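Local coordinates for Glyoxalase/bleomycin resistance protein/dioxygenase (Catenulispora acidiphila, PDB 4N04) that belongs to the vicinal oxygen chelate superfamily of glyoxalases, bleomycin resistance proteins and dioxygenases and may have dioxygenase activity, at residues G29-P32 / T33-H37. The protein carries 1 engineered substitution. Numbering follows the deposited sequence.
Sequences GAEP and TFYPH
Pro32 and Tyr35, three residues apart on one continuous piece of chain, meet through the proline ring and the phenol end of the tyrosine. Pro32 CB makes an off-centre CH-pi contact, 4.3 Å from the centroid of the Tyr35 ring and 28° off its normal. Pro32 CG reaches further along, 3.7 Å from Tyr35 CZ and 3.3 Å from Tyr35 OH. The proline thus meets the hydroxyl end of the tyrosine obliquely. Tyr35 CG lies anti to its own carbonyl carbon (chi1 -58°), which swings the ring back along the chain toward Pro32.

Glu31 stands at the margin, with OE1 4.4 Å from Tyr35 OH. That oxygen instead forms a salt bridge with Arg25. The first side-chain bonds of Thr33 and Phe34 point away from Pro32, although Thr33 CB still touches Pro32 C at 3.7 Å. Thr33 CG2 lies in the plane of the Phe34 ring, at its edge. Thr33 OG1 is hydrogen-bonded to the backbone N of Gln44.

The contact lies at the surface, in the connection from helix 17-28 to edge strand 34-37, the second strand of a beta-alpha-beta-beta-beta module of the vicinal oxygen chelate fold. Ala30 O accepts a hydrogen bond from Trp43 NE1. Thr33 and Phe34 both face Val42 and form a classic beta bulge where the strand begins. Pro32 and Tyr35 both touch Leu21 of helix 17-28, while Pro32 also rests on Ala41 and Trp43 of strand 40-46. The pair thus links this connection to the helix, and Pro32 links it to strand 40-46.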
ATOM      1  N   GLY A  29       3.233  -3.276   7.500  1.00 59.66           N
ATOM      2  CA  GLY A  29       3.898  -3.686   8.721  1.00 62.97           C
ATOM      3  C   GLY A  29       4.114  -2.535   9.687  1.00 64.39           C
ATOM      4  O   GLY A  29       5.103  -2.481  10.419  1.00 65.90           O
ATOM      5  N   ALA A  30       3.183  -1.593   9.675  1.00 60.25           N
ATOM      6  CA  ALA A  30       3.221  -0.486  10.609  1.00 55.54           C
ATOM      7  C   ALA A  30       1.804  -0.060  10.892  1.00 57.25           C
ATOM      8  O   ALA A  30       0.883  -0.389  10.151  1.00 61.32           O
ATOM      9  CB  ALA A  30       4.021   0.673  10.052  1.00 49.84           C
ATOM     10  N   GLU A  31       1.641   0.654  11.992  1.00 60.06           N
ATOM     11  CA  GLU A  31       0.360   1.195  12.393  1.00 61.79           C
ATOM     12  C   GLU A  31       0.255   2.559  11.760  1.00 58.28           C
ATOM     13  O   GLU A  31       1.280   3.178  11.454  1.00 56.91           O
ATOM     14  CB  GLU A  31       0.324   1.334  13.920  1.00 67.41           C
ATOM     15  CG  GLU A  31       0.277   0.010  14.648  1.00 70.17           C
ATOM     16  CD  GLU A  31      -1.141  -0.488  14.819  1.00 74.01           C
ATOM     17  OE1 GLU A  31      -2.072   0.334  14.652  1.00 74.31           O
ATOM     18  OE2 GLU A  31      -1.319  -1.691  15.120  1.00 76.98           O
ATOM     19  N   PRO A  32      -0.975   3.030  11.547  1.00 48.65           N
ATOM     20  CA  PRO A  32      -1.179   4.374  11.011  1.00 58.39           C
ATOM     21  C   PRO A  32      -0.402   5.396  11.829  1.00 60.52           C
ATOM     22  O   PRO A  32      -0.378   5.294  13.054  1.00 67.60           O
ATOM     23  CB  PRO A  32      -2.675   4.583  11.199  1.00 48.15           C
ATOM     24  CG  PRO A  32      -3.241   3.224  11.068  1.00 48.25           C
ATOM     25  CD  PRO A  32      -2.234   2.278  11.648  1.00 48.72           C
ATOM     26  N   THR A  33       0.243   6.349  11.170  1.00 56.56           N
ATOM     27  CA  THR A  33       0.879   7.452  11.881  1.00 48.70           C
ATOM     28  C   THR A  33      -0.148   8.328  12.627  1.00 48.86           C
ATOM     29  O   THR A  33       0.133   8.823  13.711  1.00 54.60           O
ATOM     30  CB  THR A  33       1.725   8.306  10.930  1.00 52.23           C
ATOM     31  OG1 THR A  33       2.699   7.473  10.282  1.00 54.39           O
ATOM     32  CG2 THR A  33       2.425   9.425  11.677  1.00 49.07           C
ATOM     33  N   PHE A  34      -1.333   8.512  12.051  1.00 50.35           N
ATOM     34  CA  PHE A  34      -2.440   9.186  12.731  1.00 48.78           C
ATOM     35  C   PHE A  34      -3.763   8.986  12.015  1.00 51.27           C
ATOM     36  O   PHE A  34      -3.786   8.596  10.843  1.00 49.17           O
ATOM     37  CB  PHE A  34      -2.177  10.684  12.923  1.00 49.03           C
ATOM     38  CG  PHE A  34      -1.928  11.444  11.650  1.00 48.63           C
ATOM     39  CD1 PHE A  34      -2.930  12.237  11.091  1.00 54.26           C
ATOM     40  CD2 PHE A  34      -0.678  11.409  11.034  1.00 48.51           C
ATOM     41  CE1 PHE A  34      -2.699  12.965   9.919  1.00 48.30           C
ATOM     42  CE2 PHE A  34      -0.433  12.133   9.866  1.00 51.26           C
ATOM     43  CZ  PHE A  34      -1.449  12.911   9.303  1.00 52.13           C
ATOM     44  N   TYR A  35      -4.858   9.257  12.727  1.00 48.87           N
ATOM     45  CA  TYR A  35      -6.199   9.226  12.144  1.00 60.62           C
ATOM     46  C   TYR A  35      -6.810  10.624  12.099  1.00 59.83           C
ATOM     47  O   TYR A  35      -7.281  11.122  13.108  1.00 62.82           O
ATOM     48  CB  TYR A  35      -7.139   8.321  12.939  1.00 49.26           C
ATOM     49  CG  TYR A  35      -6.699   6.890  13.088  1.00 49.24           C
ATOM     50  CD1 TYR A  35      -7.340   5.872  12.400  1.00 49.02           C
ATOM     51  CD2 TYR A  35      -5.650   6.554  13.927  1.00 49.55           C
ATOM     52  CE1 TYR A  35      -6.947   4.556  12.539  1.00 54.43           C
ATOM     53  CE2 TYR A  35      -5.243   5.244  14.072  1.00 49.66           C
ATOM     54  CZ  TYR A  35      -5.896   4.247  13.382  1.00 58.60           C
ATOM     55  OH  TYR A  35      -5.483   2.943  13.541  1.00 61.83           O
ATOM     56  N   PRO A  36      -6.811  11.256  10.920  1.00 61.33           N
ATOM     57  CA  PRO A  36      -7.519  12.527  10.726  1.00 60.64           C
ATOM     58  C   PRO A  36      -8.971  12.459  11.206  1.00 61.17           C
ATOM     59  O   PRO A  36      -9.451  13.423  11.787  1.00 67.81           O
ATOM     60  CB  PRO A  36      -7.476  12.717   9.212  1.00 59.99           C
ATOM     61  CG  PRO A  36      -6.247  12.003   8.791  1.00 59.24           C
ATOM     62  CD  PRO A  36      -6.117  10.816   9.698  1.00 57.39           C
ATOM     63  N   HIS A  37      -9.662  11.351  10.955  1.00 55.86           N
ATOM     64  CA  HIS A  37     -10.953  11.104  11.588  1.00 55.44           C
ATOM     65  C   HIS A  37     -11.192   9.607  11.748  1.00 56.68           C
ATOM     66  O   HIS A  37     -10.251   8.825  11.668  1.00 58.86           O
ATOM     67  CB  HIS A  37     -12.104  11.807  10.860  1.00 59.72           C
ATOM     68  CG  HIS A  37     -12.394  11.266   9.497  1.00 62.27           C
ATOM     69  ND1 HIS A  37     -13.139  10.125   9.290  1.00 64.74           N
ATOM     70  CD2 HIS A  37     -12.065  11.727   8.268  1.00 67.66           C
ATOM     71  CE1 HIS A  37     -13.244   9.897   7.993  1.00 69.43           C
ATOM     72  NE2 HIS A  37     -12.601  10.856   7.349  1.00 71.24           N
TER